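Local coordinates for tumor necrosis factor-inducible gene 6 protein (Homo sapiens, PDB 2PF5) that transfers heavy chains from inter-alpha-inhibitor to hyaluronan during extracellular matrix remodelling, its Link module, the part present here, binding hyaluronan and other matrix components, at residues E26-A31 with A90-N94; R40-V46 with Y59-K63. All coordinates share one frame; numbering follows the deposited sequence. Where two conformers were deposited one is given.

How the contacts relate
From the N terminus the chain runs through strand 2-5 and helix 16-25 into strand 29-30, where contact 1 joins it to the last strand, 89-93, closing a loop that holds most of the Link module. Inside that loop lies the much shorter one of contact 2, in which the end of strand 56-61 comes back to the C-terminal end of helix 33-41 and the residues after it. The centres of the two contacts lie about 17 Å apart, yet both reach the same mixed sheet, and Tyr91 bridges them: its OH lies 3.3 Å from Val46 CB, and its CE2 packs 3.6 Å from Phe44 CE2. Contact 1 ties the first helix to the final strand, contact 2 the second helix to strand 56-61.

Contact 1: E26-A31 with A90-N94; sequences EGGHLA and AYCYN
His29 and Tyr93 form an antiparallel hydrogen-bonded pair that joins the short strand 29-30 to the last strand of the Link module, the hyaluronan-binding alpha/beta domain of this protein. Tyr93 N gives an almost straight bond to His29 O (2.8 Å, 177°), and His29 N returns a longer one to Tyr93 O (3.1 Å). One step on, Ala31 N bonds Tyr91 O at 2.8 Å. Between these bonds Leu30 and Cys92 make a non-hydrogen-bonded pair whose side chains diverge. Leu30 CG stands anti to its carbonyl carbon (chi1 -72°), and CD2 comes back to 3.7 Å from Tyr91 O; the side chain also packs on Tyr16, Lys20 and Cys23 of helix 16-25. Cys92 SG is tied to the same helix by the disulfide to Cys23. The methyl of Ala31 fits between the CB atoms of Tyr91 and Tyr93, 4.0 Å from the latter, while both phenol rings lead away from strand 29-30. The Tyr91 hydroxyl bonds Ala48 O. At the other end, Gly27 leaves the preceding helix in a Schellman motif with positive phi, and Gly28 lies so close to Tyr93 that its CA makes a CH...O contact with Tyr93 O (3.4 Å). Asn94, with CG anti to its backbone N (chi1 -165°), reaches along this turn and brings ND2 to 3.0 Å from Glu26 O, at an angle too poor for a hydrogen bond.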
loop_
_atom_site.group_PDB
_atom_site.type_symbol
_atom_site.label_atom_id
_atom_site.label_comp_id
_atom_site.label_asym_id
_atom_site.label_seq_id
_atom_site.Cartn_x
_atom_site.Cartn_y
_atom_site.Cartn_z
ATOM N N GLU A 26 -8.575 -0.686 -11.136
ATOM C CA GLU A 26 -9.087 0.662 -10.909
ATOM C C GLU A 26 -8.373 1.686 -11.779
ATOM O O GLU A 26 -8.626 2.895 -11.651
ATOM C CB GLU A 26 -9.004 1.042 -9.416
ATOM C CG GLU A 26 -10.057 0.255 -8.602
ATOM C CD GLU A 26 -10.205 0.687 -7.132
ATOM O OE1 GLU A 26 -9.460 1.577 -6.668
ATOM O OE2 GLU A 26 -11.118 0.144 -6.451
ATOM N N GLY A 27 -7.498 1.195 -12.656
ATOM C CA GLY A 27 -6.855 2.020 -13.680
ATOM C C GLY A 27 -5.401 2.404 -13.422
ATOM O O GLY A 27 -4.811 3.142 -14.212
ATOM N N GLY A 28 -4.821 1.896 -12.338
ATOM C CA GLY A 28 -3.471 2.251 -11.933
ATOM C C GLY A 28 -2.543 1.070 -11.756
ATOM O O GLY A 28 -2.619 0.082 -12.519
ATOM N N HIS A 29 -1.640 1.203 -10.785
ATOM C CA HIS A 29 -0.617 0.205 -10.438
ATOM C C HIS A 29 -0.380 0.334 -8.962
ATOM O O HIS A 29 -0.854 1.305 -8.354
ATOM C CB HIS A 29 0.694 0.461 -11.219
ATOM C CG HIS A 29 0.494 0.524 -12.700
ATOM N ND1 HIS A 29 0.348 -0.608 -13.484
ATOM C CD2 HIS A 29 0.347 1.583 -13.533
ATOM C CE1 HIS A 29 0.131 -0.241 -14.735
ATOM N NE2 HIS A 29 0.120 1.083 -14.789
ATOM N N LEU A 30 0.339 -0.618 -8.352
ATOM C CA LEU A 30 0.748 -0.445 -6.967
ATOM C C LEU A 30 1.663 0.770 -6.891
ATOM O O LEU A 30 2.528 1.002 -7.791
ATOM C CB LEU A 30 1.499 -1.665 -6.441
ATOM C CG LEU A 30 0.599 -2.902 -6.208
ATOM C CD1 LEU A 30 1.525 -4.140 -6.120
ATOM C CD2 LEU A 30 -0.323 -2.773 -4.978
ATOM N N ALA A 31 1.480 1.529 -5.825
ATOM C CA ALA A 31 2.344 2.717 -5.602
ATOM C C ALA A 31 3.771 2.233 -5.317
ATOM O O ALA A 31 3.987 1.172 -4.663
ATOM C CB ALA A 31 1.801 3.529 -4.442
ATOM N N ALA A 90 -3.729 -2.648 0.162
ATOM C CA ALA A 90 -3.008 -2.239 -1.036
ATOM C C ALA A 90 -2.844 -0.716 -1.035
ATOM O O ALA A 90 -3.747 -0.000 -0.624
ATOM C CB ALA A 90 -3.765 -2.675 -2.290
ATOM N N TYR A 91 -1.687 -0.254 -1.498
ATOM C CA TYR A 91 -1.452 1.166 -1.807
ATOM C C TYR A 91 -1.322 1.299 -3.308
ATOM O O TYR A 91 -0.407 0.726 -3.915
ATOM C CB TYR A 91 -0.219 1.732 -1.056
ATOM C CG TYR A 91 -0.585 1.950 0.369
ATOM C CD1 TYR A 91 -0.226 1.009 1.337
ATOM C CD2 TYR A 91 -1.389 3.051 0.755
ATOM C CE1 TYR A 91 -0.607 1.173 2.675
ATOM C CE2 TYR A 91 -1.790 3.217 2.083
ATOM C CZ TYR A 91 -1.384 2.262 3.040
ATOM O OH TYR A 91 -1.765 2.383 4.356
ATOM N N CYS A 92 -2.284 2.007 -3.906
ATOM C CA CYS A 92 -2.353 2.198 -5.340
ATOM C C CYS A 92 -1.869 3.599 -5.759
ATOM O O CYS A 92 -2.044 4.586 -5.035
ATOM C CB CYS A 92 -3.788 2.075 -5.825
ATOM S SG CYS A 92 -4.611 0.495 -5.534
ATOM N N TYR A 93 -1.335 3.659 -6.970
ATOM C CA TYR A 93 -1.013 4.925 -7.639
ATOM C C TYR A 93 -1.812 5.053 -8.945
ATOM O O TYR A 93 -1.711 4.201 -9.842
ATOM C CB TYR A 93 0.484 5.026 -7.908
ATOM C CG TYR A 93 0.824 6.331 -8.620
ATOM C CD1 TYR A 93 0.556 7.564 -8.004
ATOM C CD2 TYR A 93 1.391 6.340 -9.880
ATOM C CE1 TYR A 93 0.834 8.781 -8.653
ATOM C CE2 TYR A 93 1.699 7.580 -10.553
ATOM C CZ TYR A 93 1.423 8.778 -9.893
ATOM O OH TYR A 93 1.678 9.990 -10.497
ATOM N N ASN A 94 -2.632 6.102 -9.033
ATOM C CA ASN A 94 -3.376 6.405 -10.261
ATOM C C ASN A 94 -3.340 7.926 -10.444
ATOM O O ASN A 94 -4.169 8.604 -9.853
ATOM C CB ASN A 94 -4.826 5.943 -10.123
ATOM C CG ASN A 94 -5.563 5.891 -11.437
ATOM O OD1 ASN A 94 -5.409 6.761 -12.303
ATOM N ND2 ASN A 94 -6.415 4.898 -11.579
#

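Contact 2: R40-V46 with Y59-K63; sequences RKIGFHV and YPIVK
Residues 44-46 pass residues 59-61 obliquely and in a roughly opposing sense, closest at His45 and Ile61 (CA-CA 5.1 Å), joining the C-terminal end of helix 33-41 to the end of strand 56-61 in the Link module. Val46 N bonds Pro60 O (3.1 Å), and His45 CA makes a CH...O contact with the same oxygen. His45 has CG anti to its backbone N (chi1 180°), which in the conformer described carries the ring across to Val62: ND1 accepts the Val62 N-H at 2.9 Å, the donor 26° out of the ring plane. Pro60 O lies over one ring face, and Ile61 CD1, in its own described conformer, makes an off-centre CH-pi contact. The Arg40 chain passes Pro60 in the reverse sense, CG 3.7 Å from Pro60 CB, then bends at chi3 (63°), turning NH1 to Ile61 O at 3.0 Å; NH2 pairs with Glu37, and a water links NH1, weakly, to Val62 O. Phe44 CD2 meets Pro60 CG obliquely at 3.6 Å. Val62 CG2 approaches both Arg40 O and Phe44 O, the latter buried without a polar partner. Gly43 ends helix 33-41 in a Schellman motif. Pro60 packs also on Leu36 of that helix and Tyr91 of strand 89-93, while Tyr59 and Ile61 pack on Ile76 of strand 74-80.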
loop_
_atom_site.group_PDB
_atom_site.type_symbol
_atom_site.label_atom_id
_atom_site.label_comp_id
_atom_site.label_asym_id
_atom_site.label_seq_id
_atom_site.Cartn_x
_atom_site.Cartn_y
_atom_site.Cartn_z
ATOM N N ARG A 40 2.800 10.945 1.604
ATOM C CA ARG A 40 2.879 11.160 3.054
ATOM C C ARG A 40 3.395 12.563 3.407
ATOM O O ARG A 40 2.909 13.188 4.367
ATOM C CB ARG A 40 3.785 10.096 3.696
ATOM C CG ARG A 40 3.665 10.036 5.228
ATOM C CD ARG A 40 4.837 9.274 5.812
ATOM N NE ARG A 40 6.095 9.967 5.519
ATOM C CZ ARG A 40 6.540 11.015 6.207
ATOM N NH1 ARG A 40 5.850 11.477 7.256
ATOM N NH2 ARG A 40 7.680 11.593 5.854
ATOM N N LYS A 41 4.401 13.034 2.657
ATOM C CA LYS A 41 4.917 14.389 2.878
ATOM C C LYS A 41 3.861 15.475 2.670
ATOM O O LYS A 41 3.995 16.585 3.209
ATOM C CB LYS A 41 6.127 14.662 2.003
ATOM C CG LYS A 41 7.448 14.363 2.683
ATOM C CD LYS A 41 8.338 13.604 1.733
ATOM C CE LYS A 41 9.805 13.792 2.063
ATOM N NZ LYS A 41 10.523 12.498 1.907
ATOM N N ILE A 42 2.818 15.170 1.909
ATOM C CA ILE A 42 1.732 16.134 1.726
ATOM C C ILE A 42 0.420 15.683 2.355
ATOM O O ILE A 42 -0.653 16.108 1.926
ATOM C CB ILE A 42 1.576 16.615 0.252
ATOM C CG1 ILE A 42 1.384 15.457 -0.715
ATOM C CG2 ILE A 42 2.780 17.464 -0.145
ATOM C CD1 ILE A 42 0.997 15.960 -2.069
ATOM N N GLY A 43 0.534 14.838 3.394
ATOM C CA GLY A 43 -0.533 14.672 4.396
ATOM C C GLY A 43 -1.226 13.307 4.378
ATOM O O GLY A 43 -2.206 13.113 5.090
ATOM N N PHE A 44 -0.757 12.388 3.534
ATOM C CA PHE A 44 -1.384 11.075 3.390
ATOM C C PHE A 44 -0.989 10.179 4.564
ATOM O O PHE A 44 0.184 9.842 4.720
ATOM C CB PHE A 44 -0.942 10.412 2.090
ATOM C CG PHE A 44 -1.648 9.110 1.781
ATOM C CD1 PHE A 44 -3.039 9.048 1.657
ATOM C CD2 PHE A 44 -0.906 7.963 1.547
ATOM C CE1 PHE A 44 -3.674 7.809 1.344
ATOM C CE2 PHE A 44 -1.525 6.743 1.215
ATOM C CZ PHE A 44 -2.895 6.664 1.129
ATOM N N HIS A 45 -1.980 9.814 5.375
ATOM C CA HIS A 45 -1.804 9.054 6.626
ATOM C C HIS A 45 -2.842 7.923 6.619
ATOM O O HIS A 45 -4.039 8.213 6.509
ATOM C CB HIS A 45 -2.059 10.025 7.805
ATOM C CG HIS A 45 -1.924 9.420 9.173
ATOM N ND1 HIS A 45 -0.882 9.726 10.022
ATOM C CD2 HIS A 45 -2.721 8.560 9.855
ATOM C CE1 HIS A 45 -1.031 9.068 11.156
ATOM N NE2 HIS A 45 -2.136 8.348 11.077
ATOM N N VAL A 46 -2.405 6.667 6.736
ATOM C CA VAL A 46 -3.336 5.539 6.887
ATOM C C VAL A 46 -2.676 4.525 7.834
ATOM O O VAL A 46 -1.552 4.112 7.593
ATOM C CB VAL A 46 -3.643 4.812 5.543
ATOM C CG1 VAL A 46 -4.704 3.744 5.765
ATOM C CG2 VAL A 46 -4.104 5.780 4.443
ATOM N N TYR A 59 3.198 1.286 5.635
ATOM C CA TYR A 59 2.073 2.240 5.749
ATOM C C TYR A 59 2.570 3.603 6.171
ATOM O O TYR A 59 3.544 3.692 6.906
ATOM C CB TYR A 59 0.993 1.751 6.721
ATOM C CG TYR A 59 1.424 1.483 8.148
ATOM C CD1 TYR A 59 1.254 2.453 9.146
ATOM C CD2 TYR A 59 1.924 0.232 8.527
ATOM C CE1 TYR A 59 1.607 2.201 10.480
ATOM C CE2 TYR A 59 2.287 -0.029 9.877
ATOM C CZ TYR A 59 2.121 0.956 10.830
ATOM O OH TYR A 59 2.464 0.711 12.137
ATOM N N PRO A 60 1.886 4.669 5.692
ATOM C CA PRO A 60 2.372 6.021 5.969
ATOM C C PRO A 60 1.849 6.645 7.262
ATOM O O PRO A 60 0.620 6.680 7.493
ATOM C CB PRO A 60 1.883 6.823 4.744
ATOM C CG PRO A 60 0.625 6.149 4.298
ATOM C CD PRO A 60 0.725 4.663 4.762
ATOM N N ILE A 61 2.777 7.141 8.083
ATOM C CA ILE A 61 2.418 7.931 9.267
ATOM C C ILE A 61 2.844 9.394 9.103
ATOM O O ILE A 61 3.999 9.694 8.811
ATOM C CB ILE A 61 2.995 7.311 10.579
ATOM C CG1 ILE A 61 2.494 5.864 10.748
ATOM C CG2 ILE A 61 2.654 8.186 11.811
ATOM C CD1 ILE A 61 0.954 5.717 10.731
ATOM N N VAL A 62 1.888 10.303 9.296
ATOM C CA VAL A 62 2.166 11.750 9.267
ATOM C C VAL A 62 2.335 12.276 10.695
ATOM O O VAL A 62 3.238 13.080 10.964
ATOM C CB VAL A 62 1.045 12.526 8.503
ATOM C CG1 VAL A 62 1.169 14.062 8.676
ATOM C CG2 VAL A 62 1.049 12.147 7.034
ATOM N N LYS A 63 1.448 11.845 11.595
ATOM C CA LYS A 63 1.509 12.225 13.010
ATOM C C LYS A 63 1.491 10.995 13.919
ATOM O O LYS A 63 0.597 10.151 13.811
ATOM C CB LYS A 63 0.364 13.173 13.387
ATOM C CG LYS A 63 0.743 14.667 13.430
ATOM C CD LYS A 63 0.794 15.257 12.014
ATOM C CE LYS A 63 1.278 16.704 11.976
ATOM N NZ LYS A 63 2.020 16.947 10.686
HETATM O O HOH W 1 4.926 13.914 8.455
#